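Local structure of molybdopterin biosynthesis moeA protein (Pyrococcus horikoshii, 1WU2) at residues L332-S338 against S382-G388; S372-E377 against V391-Y396; A62-E66 against P134-G138; T46-P52 against T144-K150. The protein probably takes part in molybdenum cofactor biosynthesis, as other MoeA proteins do in inserting molybdenum into molybdopterin. One frame throughout, in Å; residues are numbered along the deposited sequence.

Contact 1: L332-S338 against S382-G388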
loop_
_atom_site.group_PDB
_atom_site.type_symbol
_atom_site.label_atom_id
_atom_site.label_comp_id
_atom_site.label_asym_id
_atom_site.label_seq_id
_atom_site.Cartn_x
_atom_site.Cartn_y
_atom_site.Cartn_z
ATOM N N LEU A 332 17.476 5.092 -14.190
ATOM C CA LEU A 332 18.408 5.071 -13.072
ATOM C C LEU A 332 19.260 6.342 -13.050
ATOM O O LEU A 332 19.868 6.698 -14.052
ATOM C CB LEU A 332 19.296 3.832 -13.175
ATOM C CG LEU A 332 20.037 3.354 -11.929
ATOM C CD1 LEU A 332 19.083 3.012 -10.801
ATOM C CD2 LEU A 332 20.891 2.146 -12.298
ATOM N N GLN A 333 19.298 7.016 -11.902
ATOM C CA GLN A 333 20.009 8.286 -11.764
ATOM C C GLN A 333 21.525 8.118 -11.686
ATOM O O GLN A 333 22.267 8.947 -12.213
ATOM C CB GLN A 333 19.527 9.045 -10.521
ATOM C CG GLN A 333 19.991 10.502 -10.470
ATOM C CD GLN A 333 19.440 11.258 -9.273
ATOM O OE1 GLN A 333 18.244 11.208 -8.996
ATOM N NE2 GLN A 333 20.314 11.965 -8.566
ATOM N N ASP A 334 21.972 7.060 -11.012
ATOM C CA ASP A 334 23.392 6.856 -10.724
ATOM C C ASP A 334 23.865 5.467 -11.135
ATOM O O ASP A 334 23.061 4.559 -11.325
ATOM C CB ASP A 334 23.662 7.052 -9.226
ATOM C CG ASP A 334 22.917 8.244 -8.644
ATOM O OD1 ASP A 334 23.210 9.390 -9.050
ATOM O OD2 ASP A 334 22.024 8.128 -7.778
ATOM N N ASP A 335 25.180 5.313 -11.262
ATOM C CA ASP A 335 25.788 4.014 -11.533
ATOM C C ASP A 335 25.726 3.160 -10.267
ATOM O O ASP A 335 25.956 3.663 -9.165
ATOM C CB ASP A 335 27.255 4.168 -11.961
ATOM C CG ASP A 335 27.427 5.015 -13.216
ATOM O OD1 ASP A 335 28.418 5.774 -13.294
ATOM O OD2 ASP A 335 26.635 4.991 -14.173
ATOM N N ILE A 336 25.408 1.879 -10.431
ATOM C CA ILE A 336 25.481 0.905 -9.345
ATOM C C ILE A 336 26.471 -0.193 -9.723
ATOM O O ILE A 336 26.087 -1.167 -10.368
ATOM C CB ILE A 336 24.098 0.264 -9.046
ATOM C CG1 ILE A 336 23.000 1.322 -8.969
ATOM C CG2 ILE A 336 24.154 -0.517 -7.725
ATOM C CD1 ILE A 336 21.599 0.747 -8.997
ATOM N N PRO A 337 27.739 -0.050 -9.341
ATOM C CA PRO A 337 28.688 -1.157 -9.495
ATOM C C PRO A 337 28.287 -2.318 -8.586
ATOM O O PRO A 337 27.784 -2.088 -7.487
ATOM C CB PRO A 337 30.034 -0.547 -9.082
ATOM C CG PRO A 337 29.706 0.672 -8.303
ATOM C CD PRO A 337 28.369 1.148 -8.757
ATOM N N SER A 338 28.490 -3.544 -9.053
ATOM C CA SER A 338 27.984 -4.727 -8.365
ATOM C C SER A 338 28.974 -5.885 -8.405
ATOM O O SER A 338 29.621 -6.140 -9.423
ATOM C CB SER A 338 26.660 -5.180 -8.985
ATOM O OG SER A 338 25.720 -4.121 -9.026
ATOM N N SER A 382 25.475 -10.139 -12.956
ATOM C CA SER A 382 25.517 -8.757 -13.425
ATOM C C SER A 382 26.608 -7.978 -12.690
ATOM O O SER A 382 26.712 -8.051 -11.461
ATOM C CB SER A 382 24.159 -8.092 -13.205
ATOM O OG SER A 382 24.256 -6.684 -13.267
ATOM N N GLU A 383 27.414 -7.238 -13.449
ATOM C CA GLU A 383 28.469 -6.395 -12.883
ATOM C C GLU A 383 27.952 -5.010 -12.487
ATOM O O GLU A 383 28.693 -4.225 -11.900
ATOM C CB GLU A 383 29.622 -6.226 -13.876
ATOM C CG GLU A 383 30.225 -7.531 -14.379
ATOM C CD GLU A 383 30.037 -7.737 -15.872
ATOM O OE1 GLU A 383 30.371 -6.817 -16.653
ATOM O OE2 GLU A 383 29.559 -8.825 -16.263
ATOM N N GLY A 384 26.702 -4.705 -12.834
ATOM C CA GLY A 384 26.076 -3.450 -12.451
ATOM C C GLY A 384 25.373 -2.736 -13.590
ATOM O O GLY A 384 25.489 -3.130 -14.754
ATOM N N TYR A 385 24.642 -1.679 -13.242
ATOM C CA TYR A 385 23.908 -0.863 -14.209
ATOM C C TYR A 385 24.461 0.556 -14.277
ATOM O O TYR A 385 24.950 1.089 -13.286
ATOM C CB TYR A 385 22.426 -0.800 -13.835
ATOM C CG TYR A 385 21.763 -2.146 -13.635
ATOM C CD1 TYR A 385 22.026 -3.215 -14.493
ATOM C CD2 TYR A 385 20.869 -2.351 -12.589
ATOM C CE1 TYR A 385 21.415 -4.451 -14.310
ATOM C CE2 TYR A 385 20.253 -3.581 -12.400
ATOM C CZ TYR A 385 20.531 -4.628 -13.264
ATOM O OH TYR A 385 19.927 -5.849 -13.083
ATOM N N ARG A 386 24.369 1.164 -15.456
ATOM C CA ARG A 386 24.773 2.549 -15.662
ATOM C C ARG A 386 23.579 3.477 -15.487
ATOM O O ARG A 386 22.430 3.049 -15.582
ATOM C CB ARG A 386 25.331 2.742 -17.073
ATOM C CG ARG A 386 26.434 1.772 -17.467
ATOM C CD ARG A 386 26.072 0.785 -18.574
ATOM N NE ARG A 386 26.946 0.913 -19.742
ATOM C CZ ARG A 386 26.875 1.887 -20.652
ATOM N NH1 ARG A 386 25.968 2.855 -20.554
ATOM N NH2 ARG A 386 27.726 1.895 -21.675
ATOM N N ARG A 387 23.862 4.749 -15.237
ATOM C CA ARG A 387 22.833 5.778 -15.221
ATOM C C ARG A 387 22.301 5.950 -16.642
ATOM O O ARG A 387 23.073 5.955 -17.599
ATOM C CB ARG A 387 23.388 7.101 -14.678
ATOM C CG ARG A 387 24.492 7.737 -15.524
ATOM C CD ARG A 387 25.424 8.650 -14.738
ATOM N NE ARG A 387 26.185 9.550 -15.605
ATOM C CZ ARG A 387 27.233 9.201 -16.352
ATOM N NH1 ARG A 387 27.686 7.949 -16.366
ATOM N NH2 ARG A 387 27.840 10.119 -17.097
ATOM N N GLY A 388 20.981 6.064 -16.772
ATOM C CA GLY A 388 20.325 6.099 -18.069
ATOM C C GLY A 388 19.618 4.795 -18.397
ATOM O O GLY A 388 18.602 4.803 -19.090
#
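The carboxylate of Asp335 meets the guanidinium of Arg387 at its edge, OD2 lying near the guanidinium plane, while the two flat groups stand 81° apart. The salt bridge is long, Asp335 OD2 to Arg387 NH1 3.8 Å, and the firmer hold on the carboxylate is a backbone one: Arg387 N donates to Asp335 OD2 at 3.0 Å, nearly in line with the C-O bond. Asp335 CG sits beside its own backbone N (chi1 -59°), which turns OD2 toward the chain at Arg386 and Arg387. Tyr385 meets the other segment through CB, which touches Leu332 CD2 at 3.7 Å where the two side chains cross at about a right angle. Between the strands, antiparallel pairing is short: Ile336 N donates to Tyr385 O at 3.0 Å, with a longer return bond from Tyr385 N to Ile336 O. Gly384 faces Pro337 at a non-hydrogen-bonded pair; a CB there would run into Ile336 O, and its backbone angles also favour glycine. Ser338 N to Glu383 O (2.9 Å) closes one end and Gly388 N to Leu332 O (3.0 Å) the other; Ser382 OG accepts from Gly384 N in an ST turn. This two-stranded antiparallel sheet of the C-terminal region lies at the surface, its Ile336 and Tyr385 face packed on Ile378 of strand 374-378, with Ile336 also reaching Ile346 of strand 343-351 and Val357 of strand 354-357.

Contact 2: S372-E377 against V391-Y396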
loop_
_atom_site.group_PDB
_atom_site.type_symbol
_atom_site.label_atom_id
_atom_site.label_comp_id
_atom_site.label_asym_id
_atom_site.label_seq_id
_atom_site.Cartn_x
_atom_site.Cartn_y
_atom_site.Cartn_z
ATOM N N SER A 372 14.675 5.809 1.794
ATOM C CA SER A 372 14.364 4.997 0.618
ATOM C C SER A 372 12.869 4.711 0.475
ATOM O O SER A 372 12.115 4.742 1.445
ATOM C CB SER A 372 15.142 3.678 0.650
ATOM O OG SER A 372 14.852 2.931 1.815
ATOM N N ASN A 373 12.483 4.412 -0.760
ATOM C CA ASN A 373 11.099 4.272 -1.200
ATOM C C ASN A 373 10.796 2.897 -1.781
ATOM O O ASN A 373 9.640 2.553 -2.021
ATOM C CB ASN A 373 10.859 5.277 -2.335
ATOM C CG ASN A 373 9.584 6.030 -2.181
ATOM O OD1 ASN A 373 8.811 5.782 -1.254
ATOM N ND2 ASN A 373 9.348 6.973 -3.085
ATOM N N ALA A 374 11.844 2.137 -2.045
ATOM C CA ALA A 374 11.760 1.020 -2.966
ATOM C C ALA A 374 13.059 0.244 -2.930
ATOM O O ALA A 374 13.984 0.609 -2.209
ATOM C CB ALA A 374 11.499 1.536 -4.388
ATOM N N TYR A 375 13.128 -0.830 -3.704
ATOM C CA TYR A 375 14.382 -1.532 -3.887
ATOM C C TYR A 375 14.544 -2.104 -5.285
ATOM O O TYR A 375 13.576 -2.373 -5.989
ATOM C CB TYR A 375 14.577 -2.611 -2.816
ATOM C CG TYR A 375 13.572 -3.743 -2.808
ATOM C CD1 TYR A 375 13.831 -4.936 -3.481
ATOM C CD2 TYR A 375 12.387 -3.642 -2.089
ATOM C CE1 TYR A 375 12.927 -5.992 -3.451
ATOM C CE2 TYR A 375 11.473 -4.693 -2.053
ATOM C CZ TYR A 375 11.751 -5.864 -2.735
ATOM O OH TYR A 375 10.852 -6.903 -2.706
ATOM N N LEU A 376 15.802 -2.261 -5.667
ATOM C CA LEU A 376 16.196 -2.837 -6.934
ATOM C C LEU A 376 16.992 -4.099 -6.639
ATOM O O LEU A 376 17.808 -4.122 -5.725
ATOM C CB LEU A 376 17.060 -1.832 -7.703
ATOM C CG LEU A 376 17.902 -2.363 -8.863
ATOM C CD1 LEU A 376 17.008 -2.834 -9.987
ATOM C CD2 LEU A 376 18.852 -1.290 -9.343
ATOM N N GLU A 377 16.762 -5.143 -7.420
ATOM C CA GLU A 377 17.502 -6.386 -7.278
ATOM C C GLU A 377 18.417 -6.573 -8.482
ATOM O O GLU A 377 17.967 -6.504 -9.625
ATOM C CB GLU A 377 16.542 -7.561 -7.150
ATOM C CG GLU A 377 15.756 -7.566 -5.847
ATOM C CD GLU A 377 14.512 -8.424 -5.929
ATOM O OE1 GLU A 377 14.628 -9.665 -5.817
ATOM O OE2 GLU A 377 13.417 -7.857 -6.119
ATOM N N VAL A 391 15.419 0.361 -15.269
ATOM C CA VAL A 391 15.431 -0.721 -14.292
ATOM C C VAL A 391 14.041 -0.939 -13.709
ATOM O O VAL A 391 13.198 -0.041 -13.726
ATOM C CB VAL A 391 16.424 -0.435 -13.139
ATOM C CG1 VAL A 391 17.847 -0.373 -13.668
ATOM C CG2 VAL A 391 16.065 0.861 -12.403
ATOM N N TRP A 392 13.819 -2.147 -13.198
ATOM C CA TRP A 392 12.581 -2.511 -12.529
ATOM C C TRP A 392 12.818 -2.514 -11.028
ATOM O O TRP A 392 13.786 -3.104 -10.545
ATOM C CB TRP A 392 12.105 -3.883 -13.009
ATOM C CG TRP A 392 11.837 -3.890 -14.472
ATOM C CD1 TRP A 392 12.725 -4.171 -15.469
ATOM C CD2 TRP A 392 10.604 -3.559 -15.117
ATOM N NE1 TRP A 392 12.117 -4.051 -16.695
ATOM C CE2 TRP A 392 10.813 -3.676 -16.508
ATOM C CE3 TRP A 392 9.336 -3.181 -14.660
ATOM C CZ2 TRP A 392 9.805 -3.428 -17.442
ATOM C CZ3 TRP A 392 8.336 -2.935 -15.586
ATOM C CH2 TRP A 392 8.575 -3.060 -16.962
ATOM N N ILE A 393 11.940 -1.834 -10.298
ATOM C CA ILE A 393 12.057 -1.708 -8.853
ATOM C C ILE A 393 10.752 -2.115 -8.182
ATOM O O ILE A 393 9.701 -2.138 -8.817
ATOM C CB ILE A 393 12.455 -0.258 -8.462
ATOM C CG1 ILE A 393 11.362 0.745 -8.853
ATOM C CG2 ILE A 393 13.777 0.113 -9.114
ATOM C CD1 ILE A 393 11.626 2.154 -8.374
ATOM N N THR A 394 10.834 -2.445 -6.899
ATOM C CA THR A 394 9.674 -2.840 -6.114
ATOM C C THR A 394 9.406 -1.766 -5.070
ATOM O O THR A 394 10.295 -1.416 -4.297
ATOM C CB THR A 394 9.930 -4.194 -5.434
ATOM O OG1 THR A 394 10.207 -5.189 -6.426
ATOM C CG2 THR A 394 8.672 -4.713 -4.734
ATOM N N LEU A 395 8.188 -1.239 -5.053
ATOM C CA LEU A 395 7.800 -0.247 -4.055
ATOM C C LEU A 395 7.685 -0.881 -2.673
ATOM O O LEU A 395 7.312 -2.049 -2.541
ATOM C CB LEU A 395 6.470 0.411 -4.432
ATOM C CG LEU A 395 6.429 1.156 -5.770
ATOM C CD1 LEU A 395 5.113 1.892 -5.909
ATOM C CD2 LEU A 395 7.601 2.121 -5.921
ATOM N N TYR A 396 8.031 -0.109 -1.651
ATOM C CA TYR A 396 7.853 -0.540 -0.274
ATOM C C TYR A 396 6.364 -0.662 -0.010
ATOM O O TYR A 396 5.868 -1.754 0.293
ATOM C CB TYR A 396 8.480 0.465 0.696
ATOM C CG TYR A 396 10.000 0.464 0.757
ATOM C CD1 TYR A 396 10.765 -0.505 0.104
ATOM C CD2 TYR A 396 10.673 1.439 1.485
ATOM C CE1 TYR A 396 12.155 -0.493 0.179
ATOM C CE2 TYR A 396 12.059 1.453 1.568
ATOM C CZ TYR A 396 12.794 0.487 0.913
ATOM O OH TYR A 396 14.168 0.495 0.985
ATOM O OXT TYR A 396 5.650 0.331 -0.131
HETATM O O HOH W 1 6.984 2.958 -1.503
HETATM O O HOH W 2 12.763 -5.501 -7.049
HETATM O O HOH W 3 14.297 -5.290 -9.135
#
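Tyr375 and Thr394 pair strands 374-378 and 390-395 antiparallel in the mixed sheet of the MoeA C-terminal region; strand 374-378 carries a classic beta bulge on its other side, where Asn373 and Ala374 both face Ile348 of strand 343-351. Backbone bonds join Tyr375 and Thr394 in both directions, Thr394 N to Tyr375 O being 2.9 Å, and Tyr396 N reaches Asn373 O at 3.1 Å. Ring contacts follow: Thr394 CB sits over one face of Tyr375, 3.9 Å from the ring centroid, a CH-pi contact, while Tyr396 CE1 comes to that ring's edge. The Tyr396 ring in turn lies flat over the Asn373-Ala374 peptide, with Ala374 N 3.3 Å from its plane. With an alanine in place of Tyr396, this peptide would probably lose its aromatic cover and Ser372 OG its hydroxyl partner. On the sheet face that carries Ala374, Leu376 and Ile393, Ala374 CB meets Ile393 CD1, and Leu376 CD1 lies 4.0 Å from Val391 CB. Tyr375 OH bonds to Lys312 of helix 300-319, Glu377 OE1 to Tyr343 OH, and Ser372 O to Arg162 of the second subunit. Water 2 links Glu377 OE2 to Thr394 OG1, and water 3 Glu377 N to Trp392 O. Ser372 OG and Tyr396 OH share a hydrogen bond of 2.7 Å.

Contact 3: A62-E66 against P134-G138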
loop_
_atom_site.group_PDB
_atom_site.type_symbol
_atom_site.label_atom_id
_atom_site.label_comp_id
_atom_site.label_asym_id
_atom_site.label_seq_id
_atom_site.Cartn_x
_atom_site.Cartn_y
_atom_site.Cartn_z
ATOM N N ALA A 62 -39.700 2.894 -25.514
ATOM C CA ALA A 62 -39.291 1.522 -25.776
ATOM C C ALA A 62 -39.865 1.053 -27.114
ATOM O O ALA A 62 -41.073 0.884 -27.253
ATOM C CB ALA A 62 -39.749 0.614 -24.643
ATOM N N ILE A 63 -38.987 0.857 -28.095
ATOM C CA ILE A 63 -39.391 0.485 -29.448
ATOM C C ILE A 63 -38.754 -0.834 -29.861
ATOM O O ILE A 63 -38.066 -1.478 -29.070
ATOM C CB ILE A 63 -38.987 1.600 -30.445
ATOM C CG1 ILE A 63 -37.463 1.777 -30.481
ATOM C CG2 ILE A 63 -39.663 2.914 -30.072
ATOM C CD1 ILE A 63 -36.961 2.518 -31.701
ATOM N N ARG A 64 -39.003 -1.229 -31.105
ATOM C CA ARG A 64 -38.259 -2.304 -31.741
ATOM C C ARG A 64 -37.161 -1.648 -32.562
ATOM O O ARG A 64 -37.439 -0.776 -33.383
ATOM C CB ARG A 64 -39.158 -3.128 -32.663
ATOM C CG ARG A 64 -40.497 -3.531 -32.063
ATOM C CD ARG A 64 -40.418 -4.771 -31.207
ATOM N NE ARG A 64 -40.258 -5.975 -32.025
ATOM C CZ ARG A 64 -41.200 -6.897 -32.232
ATOM N NH1 ARG A 64 -42.407 -6.788 -31.683
ATOM N NH2 ARG A 64 -40.930 -7.947 -32.999
ATOM N N ALA A 65 -35.915 -2.048 -32.324
ATOM C CA ALA A 65 -34.787 -1.577 -33.122
ATOM C C ALA A 65 -35.000 -1.920 -34.595
ATOM O O ALA A 65 -34.676 -1.128 -35.475
ATOM C CB ALA A 65 -33.488 -2.198 -32.614
ATOM N N GLU A 66 -35.574 -3.097 -34.840
ATOM C CA GLU A 66 -35.810 -3.609 -36.192
ATOM C C GLU A 66 -36.699 -2.684 -37.032
ATOM O O GLU A 66 -36.538 -2.601 -38.248
ATOM C CB GLU A 66 -36.452 -5.005 -36.124
ATOM C CG GLU A 66 -35.516 -6.121 -35.662
ATOM C CD GLU A 66 -35.247 -6.104 -34.163
ATOM O OE1 GLU A 66 -36.214 -5.997 -33.369
ATOM O OE2 GLU A 66 -34.062 -6.197 -33.775
ATOM N N PRO A 134 -31.613 5.144 -37.686
ATOM C CA PRO A 134 -31.699 3.760 -37.205
ATOM C C PRO A 134 -31.242 3.575 -35.758
ATOM O O PRO A 134 -30.190 4.080 -35.360
ATOM C CB PRO A 134 -30.780 2.988 -38.163
ATOM C CG PRO A 134 -30.609 3.878 -39.339
ATOM C CD PRO A 134 -30.657 5.269 -38.800
ATOM N N VAL A 135 -32.049 2.843 -34.995
ATOM C CA VAL A 135 -31.784 2.547 -33.597
ATOM C C VAL A 135 -31.219 1.133 -33.498
ATOM O O VAL A 135 -31.772 0.196 -34.072
ATOM C CB VAL A 135 -33.082 2.657 -32.761
ATOM C CG1 VAL A 135 -32.848 2.238 -31.311
ATOM C CG2 VAL A 135 -33.631 4.075 -32.828
ATOM N N ALA A 136 -30.116 0.986 -32.771
ATOM C CA ALA A 136 -29.475 -0.313 -32.583
ATOM C C ALA A 136 -30.252 -1.159 -31.573
ATOM O O ALA A 136 -30.841 -0.612 -30.641
ATOM C CB ALA A 136 -28.046 -0.127 -32.108
ATOM N N PRO A 137 -30.269 -2.481 -31.760
ATOM C CA PRO A 137 -30.774 -3.388 -30.723
ATOM C C PRO A 137 -29.951 -3.271 -29.440
ATOM O O PRO A 137 -28.728 -3.386 -29.477
ATOM C CB PRO A 137 -30.606 -4.779 -31.352
ATOM C CG PRO A 137 -30.526 -4.533 -32.816
ATOM C CD PRO A 137 -29.852 -3.214 -32.969
ATOM N N GLY A 138 -30.629 -3.019 -28.326
ATOM C CA GLY A 138 -29.983 -2.876 -27.033
ATOM C C GLY A 138 -29.569 -1.447 -26.733
ATOM O O GLY A 138 -28.850 -1.206 -25.765
#
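Ala65 and Pro137 bring the two backbones nearest, 5.0 Å from CA to CA, where the turn after strand 60-63 passes a loop without regular structure. Ala65 CB points into that loop and touches its main chain, 3.3 Å from both Val135 O and Pro137 N, with Pro137 CG 3.8 Å away. Ile63 and Val135 reach toward each other tip to tip, Ile63 CD1 meeting Val135 CG2 at 3.8 Å. Ile63 CG1 stands between its backbone N and carbonyl carbon (chi1 63°), and the extended chi2 carries CD1 across to the valine. The contact lies beside the six-stranded mixed sheet of the MoeA N-terminal region, where segment 62-66 leaves strand 60-63: Ala65 and Val135 both pack on Ala115 of the edge strand 115-118, and Val135 also on Ile117. Thr68 OG1 joins the segments, bonded to Ala65 O and to Val135 N. Glu66 CG lies beside its backbone N; the chain then bends at chi2, and OE2 comes 4.0 Å from Pro137 CG while bonding to Asn114 ND2.

Contact 4: T46-P52 against T144-K150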
loop_
_atom_site.group_PDB
_atom_site.type_symbol
_atom_site.label_atom_id
_atom_site.label_comp_id
_atom_site.label_asym_id
_atom_site.label_seq_id
_atom_site.Cartn_x
_atom_site.Cartn_y
_atom_site.Cartn_z
ATOM N N THR A 46 -21.566 -14.214 -6.936
ATOM C CA THR A 46 -22.840 -13.538 -6.716
ATOM C C THR A 46 -24.029 -14.467 -6.974
ATOM O O THR A 46 -24.001 -15.275 -7.899
ATOM C CB THR A 46 -22.934 -12.258 -7.598
ATOM O OG1 THR A 46 -24.186 -11.604 -7.385
ATOM C CG2 THR A 46 -22.953 -12.575 -9.091
ATOM N N GLU A 47 -25.061 -14.352 -6.140
ATOM C CA GLU A 47 -26.320 -15.069 -6.342
ATOM C C GLU A 47 -27.396 -14.121 -6.895
ATOM O O GLU A 47 -28.551 -14.515 -7.060
ATOM C CB GLU A 47 -26.799 -15.708 -5.024
ATOM C CG GLU A 47 -26.022 -16.949 -4.584
ATOM C CD GLU A 47 -25.993 -18.051 -5.637
ATOM O OE1 GLU A 47 -27.063 -18.582 -5.991
ATOM O OE2 GLU A 47 -24.894 -18.384 -6.121
ATOM N N PHE A 48 -27.005 -12.880 -7.181
ATOM C CA PHE A 48 -27.903 -11.867 -7.728
ATOM C C PHE A 48 -27.336 -11.240 -9.006
ATOM O O PHE A 48 -26.128 -11.034 -9.123
ATOM C CB PHE A 48 -28.134 -10.758 -6.695
ATOM C CG PHE A 48 -28.580 -11.258 -5.343
ATOM C CD1 PHE A 48 -27.653 -11.497 -4.334
ATOM C CD2 PHE A 48 -29.926 -11.477 -5.077
ATOM C CE1 PHE A 48 -28.057 -11.954 -3.089
ATOM C CE2 PHE A 48 -30.341 -11.931 -3.829
ATOM C CZ PHE A 48 -29.404 -12.170 -2.833
ATOM N N ASP A 49 -28.224 -10.956 -9.960
ATOM C CA ASP A 49 -27.922 -10.092 -11.097
ATOM C C ASP A 49 -28.004 -8.634 -10.646
ATOM O O ASP A 49 -28.952 -8.248 -9.959
ATOM C CB ASP A 49 -28.941 -10.292 -12.230
ATOM C CG ASP A 49 -28.847 -11.650 -12.886
ATOM O OD1 ASP A 49 -27.848 -11.913 -13.580
ATOM O OD2 ASP A 49 -29.743 -12.511 -12.795
ATOM N N ILE A 50 -27.017 -7.832 -11.035
ATOM C CA ILE A 50 -27.040 -6.388 -10.812
ATOM C C ILE A 50 -26.802 -5.689 -12.157
ATOM O O ILE A 50 -25.743 -5.865 -12.752
ATOM C CB ILE A 50 -25.962 -5.960 -9.793
ATOM C CG1 ILE A 50 -26.203 -6.638 -8.438
ATOM C CG2 ILE A 50 -25.961 -4.425 -9.625
ATOM C CD1 ILE A 50 -25.046 -6.517 -7.469
ATOM N N PRO A 51 -27.778 -4.932 -12.664
ATOM C CA PRO A 51 -29.117 -4.811 -12.071
ATOM C C PRO A 51 -29.907 -6.106 -12.264
ATOM O O PRO A 51 -29.538 -6.903 -13.125
ATOM C CB PRO A 51 -29.746 -3.668 -12.873
ATOM C CG PRO A 51 -29.059 -3.717 -14.191
ATOM C CD PRO A 51 -27.647 -4.137 -13.896
ATOM N N PRO A 52 -30.967 -6.322 -11.491
ATOM C CA PRO A 52 -31.720 -7.581 -11.575
ATOM C C PRO A 52 -32.583 -7.732 -12.839
ATOM O O PRO A 52 -33.006 -8.853 -13.131
ATOM C CB PRO A 52 -32.581 -7.569 -10.306
ATOM C CG PRO A 52 -32.694 -6.143 -9.908
ATOM C CD PRO A 52 -31.527 -5.401 -10.491
ATOM N N THR A 144 -29.601 -6.990 -17.883
ATOM C CA THR A 144 -29.518 -7.742 -16.639
ATOM C C THR A 144 -28.090 -8.217 -16.404
ATOM O O THR A 144 -27.515 -8.918 -17.236
ATOM C CB THR A 144 -30.478 -8.952 -16.686
ATOM O OG1 THR A 144 -31.833 -8.493 -16.751
ATOM C CG2 THR A 144 -30.426 -9.765 -15.390
ATOM N N GLY A 145 -27.519 -7.807 -15.276
ATOM C CA GLY A 145 -26.220 -8.287 -14.854
ATOM C C GLY A 145 -25.044 -7.630 -15.549
ATOM O O GLY A 145 -23.943 -8.176 -15.534
ATOM N N GLU A 146 -25.260 -6.456 -16.141
ATOM C CA GLU A 146 -24.188 -5.749 -16.841
ATOM C C GLU A 146 -23.064 -5.354 -15.879
ATOM O O GLU A 146 -21.901 -5.284 -16.275
ATOM C CB GLU A 146 -24.722 -4.527 -17.607
ATOM C CG GLU A 146 -25.326 -3.421 -16.741
ATOM C CD GLU A 146 -25.453 -2.097 -17.478
ATOM O OE1 GLU A 146 -25.619 -1.054 -16.808
ATOM O OE2 GLU A 146 -25.390 -2.095 -18.725
ATOM N N ASP A 147 -23.422 -5.097 -14.621
ATOM C CA ASP A 147 -22.442 -4.914 -13.555
ATOM C C ASP A 147 -21.833 -6.266 -13.167
ATOM O O ASP A 147 -20.656 -6.511 -13.431
ATOM C CB ASP A 147 -23.081 -4.226 -12.339
ATOM C CG ASP A 147 -22.060 -3.794 -11.308
ATOM O OD1 ASP A 147 -20.852 -3.971 -11.554
ATOM O OD2 ASP A 147 -22.368 -3.262 -10.222
ATOM N N VAL A 148 -22.630 -7.126 -12.529
ATOM C CA VAL A 148 -22.265 -8.528 -12.308
ATOM C C VAL A 148 -23.469 -9.416 -12.616
ATOM O O VAL A 148 -24.598 -9.064 -12.287
ATOM C CB VAL A 148 -21.757 -8.802 -10.858
ATOM C CG1 VAL A 148 -20.506 -7.994 -10.566
ATOM C CG2 VAL A 148 -22.836 -8.521 -9.810
ATOM N N LYS A 149 -23.226 -10.561 -13.248
ATOM C CA LYS A 149 -24.300 -11.489 -13.605
ATOM C C LYS A 149 -24.376 -12.628 -12.587
ATOM O O LYS A 149 -23.390 -12.945 -11.932
ATOM C CB LYS A 149 -24.120 -11.993 -15.050
ATOM C CG LYS A 149 -23.938 -13.500 -15.238
ATOM C CD LYS A 149 -23.471 -13.834 -16.660
ATOM C CE LYS A 149 -24.452 -13.341 -17.726
ATOM N NZ LYS A 149 -24.059 -12.014 -18.285
ATOM N N LYS A 150 -25.551 -13.235 -12.458
ATOM C CA LYS A 150 -25.779 -14.283 -11.468
ATOM C C LYS A 150 -24.904 -15.498 -11.758
ATOM O O LYS A 150 -24.815 -15.944 -12.897
ATOM C CB LYS A 150 -27.255 -14.696 -11.443
ATOM C CG LYS A 150 -27.605 -15.652 -10.313
ATOM C CD LYS A 150 -29.100 -15.674 -10.024
ATOM C CE LYS A 150 -29.479 -16.811 -9.072
ATOM N NZ LYS A 150 -28.472 -17.039 -7.986
#
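Lys150 and Glu47 cross obliquely, and the ammonium is gripped twice: Lys150 NZ donates to Glu47 O at 2.7 Å, from above the carbonyl plane, and forms a salt bridge with Glu47 OE1 at 2.9 Å. Lys150 CG is anti to the backbone N (chi1 -172°), and the chain runs extended along Glu47 O until chi4 bends NZ onto it. Asp49 crosses Lys150 at about a right angle; its OD1 accepts from Lys150 N at 2.9 Å, the donor lying well above the carboxylate plane, and Thr144 CG2 packs against Asp49 CG. Were Asp49 replaced by alanine, Lys150 N would probably be left without this acceptor and a gap would open beside the Thr144 methyl. The two irregular segments, both in the MoeA N-terminal region, meet in a single antiparallel bridge, Ile50 N donating to Val148 O at 3.0 Å, with a classic beta bulge where Asp147 and Val148 both face Ile50. Ile50 and Val148 point the same way side by side, Ile50 CD1 3.8 Å from Val148 CG2, and both reach helix 163-171, at Ala171 and Met168. Asp147 lies alongside Ile50, but its carboxylate bonds to Leu366 N and Ser367 N of the second subunit. Beyond the cis peptide before Pro51, Gly145 N donates to Pro51 O at 3.1 Å, and Glu146 CG meets the proline ring at CD, 3.7 Å away.

In the fold
Contacts 1 and 2 build one C-terminal unit, their centres 14 Å apart and their segments alternating along the chain. They touch directly: Ile336 CD1 lies 3.4 Å from Leu376 CD2, and Tyr385 CD2 3.8 Å from Val391 CG1. Contacts 3 and 4 belong to the N-terminal region, contact 3 nested in the loop that contact 4 closes; their centres are 23 Å apart and their nearest atoms about 8 Å. The two groups stand far apart in this elongated chain, with about 40 Å between the centres of contacts 2 and 4 and 62 Å between those of contacts 1 and 3. Contacts 2 and 4 both touch the second subunit of the dimer.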